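Local structure of C.Elegans p53 tumor suppressor-like transcription factor (Caenorhabditis elegans, 1T4W) at residues A[55-61]-A[118-124]; A[2-6]-A[167-172]; A[73-77]-A[154-158]. The protein activates transcription by binding, through a zinc-binding DNA-binding domain, the same DNA consensus as p53, and promotes apoptosis after DNA damage. One frame throughout, in Å; residues are numbered along the deposited sequence.

All three contacts build on the seven-stranded sheet of the p53-like beta sandwich. Contact 1 pairs two of its strands, contact 2 packs strand 3-8 of the opposing sheet onto its inner face, and contact 3 seats a turn on its outer face. Contacts 1 and 2, centres about 13 Å apart, touch in the core, Leu58 CD1 to Met4 SD 4.0 Å. Centres of contacts 1 and 3 are also about 13 Å apart, and Arg59 N probably bonds to Phe158 O at 2.9 Å. Contacts 2 and 3, centres about 11 Å apart, lie on the adjacent strands 166-177 and 152-160. In contact 1 the Ser118 side chain is about 11 Å from that of the zinc ligand Cys139.

Contact 1. Residues A[55-61]-A[118-124]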
ATOM      1  N   ASN A  55     -12.225  -8.529 -17.804  1.00 32.62           N
ATOM      2  CA  ASN A  55     -11.141  -9.236 -17.182  1.00 36.99           C
ATOM      3  C   ASN A  55     -10.340  -8.068 -16.614  1.00 39.73           C
ATOM      4  O   ASN A  55      -9.981  -7.162 -17.345  1.00 49.52           O
ATOM      5  CB  ASN A  55     -10.328  -9.978 -18.218  1.00 41.80           C
ATOM      6  CG  ASN A  55      -9.658 -11.182 -17.642  1.00 55.70           C
ATOM      7  OD1 ASN A  55      -8.971 -11.091 -16.626  1.00 50.83           O
ATOM      8  ND2 ASN A  55      -9.862 -12.333 -18.275  1.00 65.82           N
ATOM      9  N   LEU A  56     -10.067  -8.079 -15.321  1.00 32.41           N
ATOM     10  CA  LEU A  56      -9.341  -6.969 -14.714  1.00 36.36           C
ATOM     11  C   LEU A  56      -8.028  -7.362 -14.075  1.00 30.60           C
ATOM     12  O   LEU A  56      -7.756  -8.542 -13.860  1.00 24.85           O
ATOM     13  CB  LEU A  56     -10.221  -6.296 -13.661  1.00 26.74           C
ATOM     14  CG  LEU A  56     -11.580  -5.758 -14.137  1.00 31.32           C
ATOM     15  CD1 LEU A  56     -12.239  -4.923 -13.065  1.00 33.72           C
ATOM     16  CD2 LEU A  56     -11.370  -4.907 -15.367  1.00 43.70           C
ATOM     17  N   SER A  57      -7.203  -6.356 -13.806  1.00 26.56           N
ATOM     18  CA  SER A  57      -5.932  -6.561 -13.126  1.00 28.46           C
ATOM     19  C   SER A  57      -5.803  -5.485 -12.038  1.00 26.79           C
ATOM     20  O   SER A  57      -6.415  -4.411 -12.118  1.00 24.79           O
ATOM     21  CB  SER A  57      -4.754  -6.496 -14.107  1.00 18.43           C
ATOM     22  OG  SER A  57      -4.717  -5.271 -14.796  1.00 25.37           O
ATOM     23  N   LEU A  58      -5.045  -5.789 -10.996  1.00 23.01           N
ATOM     24  CA  LEU A  58      -4.858  -4.836  -9.916  1.00 20.06           C
ATOM     25  C   LEU A  58      -3.365  -4.533  -9.760  1.00 27.22           C
ATOM     26  O   LEU A  58      -2.557  -5.440  -9.583  1.00 24.13           O
ATOM     27  CB  LEU A  58      -5.394  -5.394  -8.600  1.00 19.45           C
ATOM     28  CG  LEU A  58      -5.380  -4.382  -7.436  1.00 16.14           C
ATOM     29  CD1 LEU A  58      -6.571  -3.421  -7.549  1.00 13.66           C
ATOM     30  CD2 LEU A  58      -5.454  -5.131  -6.129  1.00 27.73           C
ATOM     31  N   ARG A  59      -3.005  -3.260  -9.844  1.00 17.17           N
ATOM     32  CA  ARG A  59      -1.613  -2.868  -9.682  1.00 25.98           C
ATOM     33  C   ARG A  59      -1.422  -2.349  -8.259  1.00 19.37           C
ATOM     34  O   ARG A  59      -2.272  -1.626  -7.729  1.00 18.62           O
ATOM     35  CB  ARG A  59      -1.226  -1.789 -10.705  1.00 19.72           C
ATOM     36  CG  ARG A  59      -0.937  -2.335 -12.103  1.00 18.53           C
ATOM     37  CD  ARG A  59      -0.580  -1.206 -13.112  1.00 20.71           C
ATOM     38  NE  ARG A  59      -1.703  -0.296 -13.381  1.00 23.31           N
ATOM     39  CZ  ARG A  59      -1.765   0.975 -12.985  1.00 20.32           C
ATOM     40  NH1 ARG A  59      -0.773   1.507 -12.280  1.00 19.71           N
ATOM     41  NH2 ARG A  59      -2.797   1.737 -13.330  1.00 18.85           N
ATOM     42  N   ILE A  60      -0.304  -2.722  -7.649  1.00 18.92           N
ATOM     43  CA  ILE A  60       0.016  -2.321  -6.281  1.00 19.64           C
ATOM     44  C   ILE A  60       1.368  -1.594  -6.284  1.00 18.60           C
ATOM     45  O   ILE A  60       2.363  -2.136  -6.751  1.00 17.59           O
ATOM     46  CB  ILE A  60       0.131  -3.550  -5.358  1.00 16.88           C
ATOM     47  CG1 ILE A  60      -1.166  -4.364  -5.409  1.00 23.18           C
ATOM     48  CG2 ILE A  60       0.431  -3.092  -3.921  1.00 14.78           C
ATOM     49  CD1 ILE A  60      -0.990  -5.806  -4.965  1.00 35.11           C
ATOM     50  N   ARG A  61       1.381  -0.375  -5.762  1.00 16.00           N
ATOM     51  CA  ARG A  61       2.587   0.439  -5.703  1.00 20.71           C
ATOM     52  C   ARG A  61       2.829   0.963  -4.295  1.00 22.86           C
ATOM     53  O   ARG A  61       1.911   1.056  -3.474  1.00 19.17           O
ATOM     54  CB  ARG A  61       2.470   1.649  -6.637  1.00 19.51           C
ATOM     55  CG  ARG A  61       2.460   1.340  -8.152  1.00 12.93           C
ATOM     56  CD  ARG A  61       2.738   2.662  -8.928  1.00 20.20           C
ATOM     57  NE  ARG A  61       4.109   3.106  -8.694  1.00 25.46           N
ATOM     58  CZ  ARG A  61       4.572   4.324  -8.942  1.00 26.71           C
ATOM     59  NH1 ARG A  61       5.846   4.600  -8.689  1.00 24.07           N
ATOM     60  NH2 ARG A  61       3.767   5.272  -9.424  1.00 18.37           N
ATOM     61  N   SER A 118       8.128   0.332  -9.305  1.00 25.38           N
ATOM     62  CA  SER A 118       7.954  -0.972  -8.660  1.00 20.35           C
ATOM     63  C   SER A 118       6.446  -1.286  -8.506  1.00 28.86           C
ATOM     64  O   SER A 118       5.732  -0.655  -7.733  1.00 19.32           O
ATOM     65  CB  SER A 118       8.655  -0.957  -7.301  1.00 17.70           C
ATOM     66  OG  SER A 118       8.706  -2.253  -6.734  1.00 30.57           O
ATOM     67  N   THR A 119       5.969  -2.275  -9.246  1.00 23.19           N
ATOM     68  CA  THR A 119       4.556  -2.610  -9.240  1.00 23.14           C
ATOM     69  C   THR A 119       4.277  -4.105  -9.269  1.00 28.43           C
ATOM     70  O   THR A 119       4.865  -4.828 -10.071  1.00 25.47           O
ATOM     71  CB  THR A 119       3.853  -2.011 -10.494  1.00 25.89           C
ATOM     72  OG1 THR A 119       4.047  -0.595 -10.525  1.00 28.80           O
ATOM     73  CG2 THR A 119       2.347  -2.339 -10.494  1.00 24.20           C
ATOM     74  N   PHE A 120       3.379  -4.561  -8.400  1.00 23.49           N
ATOM     75  CA  PHE A 120       2.972  -5.956  -8.419  1.00 19.29           C
ATOM     76  C   PHE A 120       1.605  -5.904  -9.082  1.00 24.95           C
ATOM     77  O   PHE A 120       0.744  -5.104  -8.694  1.00 23.96           O
ATOM     78  CB  PHE A 120       2.851  -6.547  -7.011  1.00 19.23           C
ATOM     79  CG  PHE A 120       4.177  -6.963  -6.410  1.00 17.82           C
ATOM     80  CD1 PHE A 120       4.994  -6.035  -5.764  1.00 25.00           C
ATOM     81  CD2 PHE A 120       4.626  -8.268  -6.541  1.00 21.94           C
ATOM     82  CE1 PHE A 120       6.254  -6.410  -5.263  1.00 21.69           C
ATOM     83  CE2 PHE A 120       5.884  -8.655  -6.046  1.00 24.35           C
ATOM     84  CZ  PHE A 120       6.696  -7.716  -5.408  1.00 24.54           C
ATOM     85  N   THR A 121       1.422  -6.716 -10.114  1.00 18.53           N
ATOM     86  CA  THR A 121       0.149  -6.775 -10.818  1.00 18.53           C
ATOM     87  C   THR A 121      -0.559  -8.082 -10.569  1.00 22.83           C
ATOM     88  O   THR A 121      -0.058  -9.169 -10.913  1.00 24.60           O
ATOM     89  CB  THR A 121       0.323  -6.600 -12.339  1.00 24.53           C
ATOM     90  OG1 THR A 121       0.906  -5.320 -12.606  1.00 26.86           O
ATOM     91  CG2 THR A 121      -1.037  -6.676 -13.050  1.00 19.56           C
ATOM     92  N   LEU A 122      -1.739  -7.986  -9.982  1.00 21.27           N
ATOM     93  CA  LEU A 122      -2.528  -9.171  -9.710  1.00 21.36           C
ATOM     94  C   LEU A 122      -3.368  -9.464 -10.937  1.00 34.62           C
ATOM     95  O   LEU A 122      -4.052  -8.572 -11.443  1.00 21.69           O
ATOM     96  CB  LEU A 122      -3.476  -8.937  -8.531  1.00 20.65           C
ATOM     97  CG  LEU A 122      -2.880  -8.508  -7.199  1.00 21.30           C
ATOM     98  CD1 LEU A 122      -3.977  -8.571  -6.125  1.00 29.78           C
ATOM     99  CD2 LEU A 122      -1.732  -9.403  -6.837  1.00 25.75           C
ATOM    100  N   ILE A 123      -3.319 -10.703 -11.417  1.00 31.08           N
ATOM    101  CA  ILE A 123      -4.124 -11.085 -12.574  1.00 31.15           C
ATOM    102  C   ILE A 123      -5.381 -11.711 -12.031  1.00 39.33           C
ATOM    103  O   ILE A 123      -5.332 -12.716 -11.321  1.00 36.60           O
ATOM    104  CB  ILE A 123      -3.410 -12.109 -13.487  1.00 35.46           C
ATOM    105  CG1 ILE A 123      -2.249 -11.439 -14.226  1.00 39.87           C
ATOM    106  CG2 ILE A 123      -4.385 -12.658 -14.504  1.00 41.15           C
ATOM    107  CD1 ILE A 123      -1.044 -11.111 -13.354  1.00 56.10           C
ATOM    108  N   MET A 124      -6.515 -11.109 -12.352  1.00 30.45           N
ATOM    109  CA  MET A 124      -7.766 -11.630 -11.856  1.00 36.50           C
ATOM    110  C   MET A 124      -8.675 -12.192 -12.925  1.00 44.97           C
ATOM    111  O   MET A 124      -8.224 -12.525 -14.016  1.00 55.22           O
ATOM    112  CB  MET A 124      -8.444 -10.549 -11.054  1.00 20.71           C
ATOM    113  CG  MET A 124      -7.472 -10.123  -9.948  1.00 39.34           C
ATOM    114  SD  MET A 124      -8.156  -8.991  -8.797  1.00 33.51           S
ATOM    115  CE  MET A 124      -8.507  -7.624  -9.909  1.00 29.48           C
TER
HETATM  116  O   HOH W   1       2.276   0.925 -12.234  1.00 30.52           O
HETATM  117  O   HOH W   2       5.666   1.558  -6.389  1.00 22.47           O
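Leu58 and Leu122 stand as neighbours, both directed into the hydrophobic core, Leu58 CD2 and Leu122 CD1 meeting at 3.7 Å. Ile60 crosses Leu122 obliquely and brings its CD1 to 4.0 Å from Leu122 CG, while the bent chain of Met124 lays CE against Leu58 CB. Branched aliphatic groups suit this face, where Ala131 and Phe133 of the opposite sheet pack on them. The other face is mostly polar. Arg59 runs beside Thr121, and Thr119 has OG1 beside the backbone N (chi1 -57°), leaving CG2 anti to that N, where it reaches Arg59 CB at 3.6 Å. Thr119 OG1 takes a hydrogen bond from a water that in turn accepts one from Arg59 NH1, and OG1 also bonds to Gly117 O; Arg59 NE is held by Asp160 in a salt bridge. In the backbone, Leu58 and Leu122 form a hydrogen-bonded pair: Leu122 N reaches Leu58 O at 2.7 Å, nearly straight at 168°, and Leu58 N returns a bond to Leu122 O. Ile60 and Phe120 repeat the pattern. This is antiparallel pairing of strands 57-65 and 119-123 in an amphipathic sheet of a p53-like beta sandwich.

Contact 2. Residues A[2-6]-A[167-172]; sequences KWMEI and ILHAYI
Ile167 O accepts a hydrogen bond from Lys2 NZ at 2.8 Å, the ammonium lying in the carbonyl plane on a lone pair. Lysine suits this margin because its chain, extended beyond CG, is long enough to span from one strand to the other while its methylenes stay useful: the side chains of Lys2 and Leu168 run antiparallel alongside one another, with Lys2 CD against Leu168 CD2 at 3.8 Å. The other branch of Leu168, CD1, lies 3.4 Å from Trp3 O. A classic beta bulge here sets two residues, Ile167 and Leu168, opposite the single Leu159 of strand 152-160.

Because strands 3-6 and 167-172 belong to facing sheets of the p53-like beta sandwich, side chains fill the space between them; the strand directions differ by 24°. Met4 carries much of this. Its CG is anti to the backbone N (chi1 -177°), and a bend at chi3 lays CE over the opposing backbone, 3.8 Å from Leu168 CB. An unbranched, flexible thioether can follow such a surface. Ala170 matches it with a short side chain: the methyl fits between the two neighbouring side chains, Met4 CG and Ile6 CG2, the latter 3.9 Å from Ala170 CB. Ile6 CG2 also rests on the Tyr171 backbone and meets Ile172 CG1 at 4.1 Å, while Leu155 and Val157 of strand 152-160 pack on the same isoleucine. Glu5 turns away from this interior, and its carboxylate forms a salt bridge with Lys29.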
ATOM      1  N   LYS A   2     -19.593   3.055  -8.946  1.00 47.92           N
ATOM      2  CA  LYS A   2     -18.387   2.255  -8.771  1.00 40.15           C
ATOM      3  C   LYS A   2     -17.494   2.828  -7.674  1.00 26.72           C
ATOM      4  O   LYS A   2     -17.400   4.043  -7.502  1.00 32.30           O
ATOM      5  CB  LYS A   2     -17.594   2.185 -10.080  1.00 42.97           C
ATOM      6  CG  LYS A   2     -17.033   3.543 -10.547  1.00 52.98           C
ATOM      7  CD  LYS A   2     -16.052   3.402 -11.716  1.00 39.02           C
ATOM      8  CE  LYS A   2     -15.537   4.776 -12.183  1.00 50.99           C
ATOM      9  NZ  LYS A   2     -14.505   4.699 -13.277  1.00 40.49           N
ATOM     10  N   TRP A   3     -16.849   1.953  -6.916  1.00 23.72           N
ATOM     11  CA  TRP A   3     -15.937   2.419  -5.871  1.00 21.65           C
ATOM     12  C   TRP A   3     -14.910   1.353  -5.559  1.00 29.67           C
ATOM     13  O   TRP A   3     -15.060   0.187  -5.963  1.00 24.26           O
ATOM     14  CB  TRP A   3     -16.695   2.779  -4.586  1.00 25.03           C
ATOM     15  CG  TRP A   3     -17.582   1.674  -4.092  1.00 29.55           C
ATOM     16  CD1 TRP A   3     -18.936   1.561  -4.278  1.00 35.53           C
ATOM     17  CD2 TRP A   3     -17.184   0.512  -3.354  1.00 33.94           C
ATOM     18  NE1 TRP A   3     -19.400   0.408  -3.700  1.00 27.22           N
ATOM     19  CE2 TRP A   3     -18.349  -0.258  -3.127  1.00 34.87           C
ATOM     20  CE3 TRP A   3     -15.954   0.041  -2.866  1.00 38.99           C
ATOM     21  CZ2 TRP A   3     -18.322  -1.473  -2.430  1.00 32.69           C
ATOM     22  CZ3 TRP A   3     -15.929  -1.173  -2.172  1.00 38.85           C
ATOM     23  CH2 TRP A   3     -17.107  -1.913  -1.964  1.00 31.84           C
ATOM     24  N   MET A   4     -13.856   1.758  -4.859  1.00 24.45           N
ATOM     25  CA  MET A   4     -12.826   0.818  -4.437  1.00 24.47           C
ATOM     26  C   MET A   4     -12.250   1.279  -3.113  1.00 26.16           C
ATOM     27  O   MET A   4     -12.147   2.477  -2.848  1.00 29.33           O
ATOM     28  CB  MET A   4     -11.710   0.669  -5.479  1.00 30.61           C
ATOM     29  CG  MET A   4     -10.638  -0.380  -5.063  1.00 27.76           C
ATOM     30  SD  MET A   4      -9.535  -0.941  -6.408  1.00 33.25           S
ATOM     31  CE  MET A   4      -8.910   0.537  -6.881  1.00 17.90           C
ATOM     32  N   GLU A   5     -11.912   0.320  -2.262  1.00 25.21           N
ATOM     33  CA  GLU A   5     -11.350   0.628  -0.958  1.00 24.93           C
ATOM     34  C   GLU A   5     -10.221  -0.320  -0.666  1.00 27.78           C
ATOM     35  O   GLU A   5     -10.253  -1.471  -1.106  1.00 19.57           O
ATOM     36  CB  GLU A   5     -12.385   0.436   0.155  1.00 25.13           C
ATOM     37  CG  GLU A   5     -13.571   1.387   0.135  1.00 35.32           C
ATOM     38  CD  GLU A   5     -13.181   2.802   0.491  1.00 44.18           C
ATOM     39  OE1 GLU A   5     -12.364   2.983   1.421  1.00 47.50           O
ATOM     40  OE2 GLU A   5     -13.700   3.735  -0.150  1.00 50.43           O
ATOM     41  N   ILE A   6      -9.212   0.168   0.053  1.00 19.80           N
ATOM     42  CA  ILE A   6      -8.132  -0.699   0.471  1.00 20.76           C
ATOM     43  C   ILE A   6      -8.135  -0.617   2.006  1.00 21.56           C
ATOM     44  O   ILE A   6      -8.304   0.451   2.570  1.00 20.26           O
ATOM     45  CB  ILE A   6      -6.763  -0.289  -0.136  1.00 18.88           C
ATOM     46  CG1 ILE A   6      -5.679  -1.197   0.442  1.00 23.36           C
ATOM     47  CG2 ILE A   6      -6.479   1.207   0.093  1.00 20.21           C
ATOM     48  CD1 ILE A   6      -4.330  -1.131  -0.255  1.00 15.00           C
ATOM     49  N   ILE A 167      -9.410   2.260 -13.988  1.00 22.24           N
ATOM     50  CA  ILE A 167     -10.826   2.611 -13.867  1.00 19.34           C
ATOM     51  C   ILE A 167     -11.194   2.981 -12.420  1.00 17.11           C
ATOM     52  O   ILE A 167     -12.196   3.668 -12.183  1.00 20.58           O
ATOM     53  CB  ILE A 167     -11.779   1.499 -14.424  1.00 28.43           C
ATOM     54  CG1 ILE A 167     -11.613   0.190 -13.668  1.00 28.06           C
ATOM     55  CG2 ILE A 167     -11.488   1.260 -15.910  1.00 30.83           C
ATOM     56  CD1 ILE A 167     -12.612  -0.885 -14.140  1.00 41.40           C
ATOM     57  N   LEU A 168     -10.372   2.553 -11.464  1.00 17.99           N
ATOM     58  CA  LEU A 168     -10.581   2.887 -10.044  1.00 23.08           C
ATOM     59  C   LEU A 168      -9.239   2.855  -9.349  1.00 20.64           C
ATOM     60  O   LEU A 168      -8.309   2.210  -9.830  1.00 19.58           O
ATOM     61  CB  LEU A 168     -11.492   1.875  -9.341  1.00 21.26           C
ATOM     62  CG  LEU A 168     -13.013   1.899  -9.550  1.00 25.67           C
ATOM     63  CD1 LEU A 168     -13.614   0.590  -9.040  1.00 21.06           C
ATOM     64  CD2 LEU A 168     -13.621   3.079  -8.821  1.00 25.94           C
ATOM     65  N   HIS A 169      -9.149   3.535  -8.214  1.00 14.22           N
ATOM     66  CA  HIS A 169      -7.911   3.553  -7.431  1.00 20.03           C
ATOM     67  C   HIS A 169      -8.254   3.751  -5.976  1.00 19.48           C
ATOM     68  O   HIS A 169      -9.376   4.137  -5.654  1.00 20.66           O
ATOM     69  CB  HIS A 169      -6.936   4.663  -7.897  1.00 16.63           C
ATOM     70  CG  HIS A 169      -7.343   6.061  -7.532  1.00 15.74           C
ATOM     71  ND1 HIS A 169      -8.433   6.692  -8.084  1.00 18.45           N
ATOM     72  CD2 HIS A 169      -6.765   6.972  -6.706  1.00 18.75           C
ATOM     73  CE1 HIS A 169      -8.512   7.929  -7.619  1.00 19.36           C
ATOM     74  NE2 HIS A 169      -7.509   8.123  -6.782  1.00 18.84           N
ATOM     75  N   ALA A 170      -7.298   3.458  -5.099  1.00 14.52           N
ATOM     76  CA  ALA A 170      -7.492   3.629  -3.659  1.00 20.72           C
ATOM     77  C   ALA A 170      -6.115   3.598  -3.031  1.00 19.04           C
ATOM     78  O   ALA A 170      -5.171   3.084  -3.624  1.00 19.43           O
ATOM     79  CB  ALA A 170      -8.354   2.493  -3.077  1.00 14.46           C
ATOM     80  N   TYR A 171      -5.987   4.150  -1.834  1.00 14.01           N
ATOM     81  CA  TYR A 171      -4.701   4.120  -1.176  1.00 19.07           C
ATOM     82  C   TYR A 171      -4.816   4.283   0.321  1.00 18.95           C
ATOM     83  O   TYR A 171      -5.864   4.688   0.838  1.00 20.92           O
ATOM     84  CB  TYR A 171      -3.775   5.219  -1.743  1.00 17.95           C
ATOM     85  CG  TYR A 171      -4.367   6.621  -1.700  1.00 20.66           C
ATOM     86  CD1 TYR A 171      -4.393   7.346  -0.508  1.00 23.50           C
ATOM     87  CD2 TYR A 171      -4.944   7.192  -2.833  1.00 21.80           C
ATOM     88  CE1 TYR A 171      -4.978   8.589  -0.436  1.00 19.38           C
ATOM     89  CE2 TYR A 171      -5.545   8.455  -2.780  1.00 21.01           C
ATOM     90  CZ  TYR A 171      -5.553   9.140  -1.567  1.00 28.42           C
ATOM     91  OH  TYR A 171      -6.138  10.362  -1.465  1.00 21.84           O
ATOM     92  N   ILE A 172      -3.737   3.898   1.002  1.00 15.76           N
ATOM     93  CA  ILE A 172      -3.590   4.101   2.429  1.00 16.14           C
ATOM     94  C   ILE A 172      -2.732   5.374   2.414  1.00 18.39           C
ATOM     95  O   ILE A 172      -1.574   5.372   1.986  1.00 18.94           O
ATOM     96  CB  ILE A 172      -2.846   2.974   3.097  1.00 17.52           C
ATOM     97  CG1 ILE A 172      -3.739   1.721   3.072  1.00 21.49           C
ATOM     98  CG2 ILE A 172      -2.506   3.375   4.570  1.00 19.97           C
ATOM     99  CD1 ILE A 172      -3.081   0.476   3.593  1.00 21.67           C
TER

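Contact 3. Residues A[73-77]-A[154-158]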
ATOM      1  N   TYR A  73      -0.813  12.871  -7.942  1.00 19.51           N
ATOM      2  CA  TYR A  73       0.268  12.858  -8.915  1.00 21.16           C
ATOM      3  C   TYR A  73       1.277  11.748  -8.581  1.00 19.50           C
ATOM      4  O   TYR A  73       1.647  10.935  -9.433  1.00 19.03           O
ATOM      5  CB  TYR A  73       0.991  14.219  -8.953  1.00 20.14           C
ATOM      6  CG  TYR A  73       2.007  14.315 -10.055  1.00 20.29           C
ATOM      7  CD1 TYR A  73       3.342  13.974  -9.837  1.00 25.63           C
ATOM      8  CD2 TYR A  73       1.623  14.697 -11.350  1.00 25.70           C
ATOM      9  CE1 TYR A  73       4.278  14.007 -10.887  1.00 21.54           C
ATOM     10  CE2 TYR A  73       2.540  14.728 -12.398  1.00 28.45           C
ATOM     11  CZ  TYR A  73       3.863  14.381 -12.159  1.00 29.09           C
ATOM     12  OH  TYR A  73       4.757  14.387 -13.202  1.00 26.69           O
ATOM     13  N   ALA A  74       1.731  11.721  -7.335  1.00 19.26           N
ATOM     14  CA  ALA A  74       2.752  10.757  -6.927  1.00 21.52           C
ATOM     15  C   ALA A  74       2.428   9.295  -7.213  1.00 21.51           C
ATOM     16  O   ALA A  74       3.276   8.548  -7.711  1.00 18.55           O
ATOM     17  CB  ALA A  74       3.066  10.931  -5.433  1.00 20.98           C
ATOM     18  N   ILE A  75       1.198   8.881  -6.929  1.00 15.18           N
ATOM     19  CA  ILE A  75       0.862   7.478  -7.132  1.00 15.91           C
ATOM     20  C   ILE A  75       0.875   7.021  -8.571  1.00 22.17           C
ATOM     21  O   ILE A  75       0.923   5.821  -8.832  1.00 20.31           O
ATOM     22  CB  ILE A  75      -0.492   7.136  -6.485  1.00 18.98           C
ATOM     23  CG1 ILE A  75      -1.613   7.924  -7.166  1.00 15.52           C
ATOM     24  CG2 ILE A  75      -0.408   7.399  -4.957  1.00 18.88           C
ATOM     25  CD1 ILE A  75      -2.995   7.620  -6.582  1.00 18.89           C
ATOM     26  N   ARG A  76       0.840   7.969  -9.509  1.00 18.46           N
ATOM     27  CA  ARG A  76       0.869   7.602 -10.916  1.00 21.33           C
ATOM     28  C   ARG A  76       2.200   8.005 -11.597  1.00 17.80           C
ATOM     29  O   ARG A  76       2.383   7.816 -12.790  1.00 24.44           O
ATOM     30  CB  ARG A  76      -0.337   8.223 -11.635  1.00 20.23           C
ATOM     31  CG  ARG A  76      -1.706   7.686 -11.155  1.00 15.27           C
ATOM     32  CD  ARG A  76      -2.878   8.369 -11.885  1.00 18.11           C
ATOM     33  NE  ARG A  76      -4.159   7.948 -11.307  1.00 20.28           N
ATOM     34  CZ  ARG A  76      -4.763   8.583 -10.309  1.00 20.59           C
ATOM     35  NH1 ARG A  76      -4.214   9.677  -9.796  1.00 20.83           N
ATOM     36  NH2 ARG A  76      -5.881   8.096  -9.773  1.00 17.91           N
ATOM     37  N   ASN A  77       3.117   8.554 -10.814  1.00 19.89           N
ATOM     38  CA  ASN A  77       4.441   8.974 -11.301  1.00 19.35           C
ATOM     39  C   ASN A  77       5.382   7.774 -11.218  1.00 19.59           C
ATOM     40  O   ASN A  77       5.666   7.282 -10.130  1.00 21.97           O
ATOM     41  CB  ASN A  77       4.945  10.116 -10.415  1.00 24.23           C
ATOM     42  CG  ASN A  77       6.389  10.504 -10.704  1.00 27.02           C
ATOM     43  OD1 ASN A  77       6.972  10.057 -11.668  1.00 19.10           O
ATOM     44  ND2 ASN A  77       6.957  11.344  -9.852  1.00 24.29           N
ATOM     45  N   CYS A 154       3.158   5.984   0.797  1.00 20.81           N
ATOM     46  CA  CYS A 154       1.772   5.697   0.437  1.00 18.01           C
ATOM     47  C   CYS A 154       1.578   4.365  -0.309  1.00 20.64           C
ATOM     48  O   CYS A 154       2.295   4.083  -1.278  1.00 17.29           O
ATOM     49  CB  CYS A 154       1.274   6.845  -0.449  1.00 13.01           C
ATOM     50  SG  CYS A 154      -0.419   6.664  -1.041  1.00 21.06           S
ATOM     51  N   LEU A 155       0.640   3.539   0.157  1.00 14.24           N
ATOM     52  CA  LEU A 155       0.358   2.247  -0.495  1.00 17.43           C
ATOM     53  C   LEU A 155      -0.861   2.503  -1.375  1.00 18.91           C
ATOM     54  O   LEU A 155      -1.962   2.786  -0.861  1.00 16.07           O
ATOM     55  CB  LEU A 155       0.013   1.161   0.542  1.00 13.96           C
ATOM     56  CG  LEU A 155      -0.331  -0.216  -0.068  1.00 23.18           C
ATOM     57  CD1 LEU A 155       0.882  -0.713  -0.857  1.00 19.35           C
ATOM     58  CD2 LEU A 155      -0.703  -1.230   1.024  1.00 17.83           C
ATOM     59  N   ALA A 156      -0.667   2.413  -2.688  1.00 16.13           N
ATOM     60  CA  ALA A 156      -1.739   2.678  -3.654  1.00 17.25           C
ATOM     61  C   ALA A 156      -2.033   1.491  -4.561  1.00 18.59           C
ATOM     62  O   ALA A 156      -1.111   0.774  -4.967  1.00 13.24           O
ATOM     63  CB  ALA A 156      -1.364   3.908  -4.534  1.00 17.40           C
ATOM     64  N   VAL A 157      -3.323   1.309  -4.873  1.00 17.27           N
ATOM     65  CA  VAL A 157      -3.780   0.242  -5.756  1.00 19.42           C
ATOM     66  C   VAL A 157      -4.651   0.822  -6.874  1.00 20.58           C
ATOM     67  O   VAL A 157      -5.384   1.791  -6.677  1.00 18.76           O
ATOM     68  CB  VAL A 157      -4.585  -0.852  -4.994  1.00 18.38           C
ATOM     69  CG1 VAL A 157      -3.629  -1.667  -4.103  1.00 19.57           C
ATOM     70  CG2 VAL A 157      -5.681  -0.215  -4.181  1.00 18.87           C
ATOM     71  N   PHE A 158      -4.567   0.193  -8.038  1.00 19.66           N
ATOM     72  CA  PHE A 158      -5.280   0.634  -9.235  1.00 18.45           C
ATOM     73  C   PHE A 158      -5.953  -0.560  -9.872  1.00 24.88           C
ATOM     74  O   PHE A 158      -5.346  -1.641  -9.991  1.00 18.52           O
ATOM     75  CB  PHE A 158      -4.283   1.226 -10.244  1.00 14.23           C
ATOM     76  CG  PHE A 158      -3.486   2.378  -9.697  1.00 12.64           C
ATOM     77  CD1 PHE A 158      -3.972   3.681  -9.778  1.00 19.66           C
ATOM     78  CD2 PHE A 158      -2.287   2.153  -9.029  1.00 14.63           C
ATOM     79  CE1 PHE A 158      -3.270   4.760  -9.180  1.00 16.26           C
ATOM     80  CE2 PHE A 158      -1.577   3.211  -8.435  1.00 20.05           C
ATOM     81  CZ  PHE A 158      -2.071   4.517  -8.506  1.00 15.67           C
TER
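Ile75 holds CG1 between its backbone N and carbonyl carbon (chi1 64°), which leaves CG2 anti to the carbonyl carbon and turns the two branches to different partners on strand 152-160. Ile75 CG2 meets Ala156 CB at 3.6 Å and reaches Cys154 SG at 4.0 Å; CG1 and CD1 run beside the Phe158 ring. Phe158 has CG anti to its carbonyl carbon (chi1 -58°), which places its ring against Ile75 and Arg76. The contact seats a type I beta turn, Ala74 to Asn77, on the outer face of the larger sheet of the p53-like beta sandwich. Asn77 N bonds to Ala74 O and closes the turn.

A beta-branched isoleucine presents two arms at once, alanine gives the room for CG2 to come close to the strand, and the flat phenylalanine offers an edge: Ile75 CB lies in the ring plane there, 3.7 Å from Phe158 CZ. Cutting Ile75 back to an alanine would probably open a gap over Ala156 and Cys154 and leave the Phe158 ring without the aliphatic arm beside it. Ile75 O, although close to the ring, has a polar partner of its own in Arg61 NH2.

Arg76 completes the cover. Its chain, extended from CG to NE, passes the ring at a slant, Arg76 CG standing 3.9 Å from Phe158 CE1. The charged end is engaged by carboxylates, with Glu166 at NE and Glu72 at NH1, which would help fix its rotation and balance its charge. Guanidinium and ring planes stand 69° apart, well away from a parallel stack, and Phe158 CE1 lies over one guanidinium face, 3.9 Å from Arg76 NE.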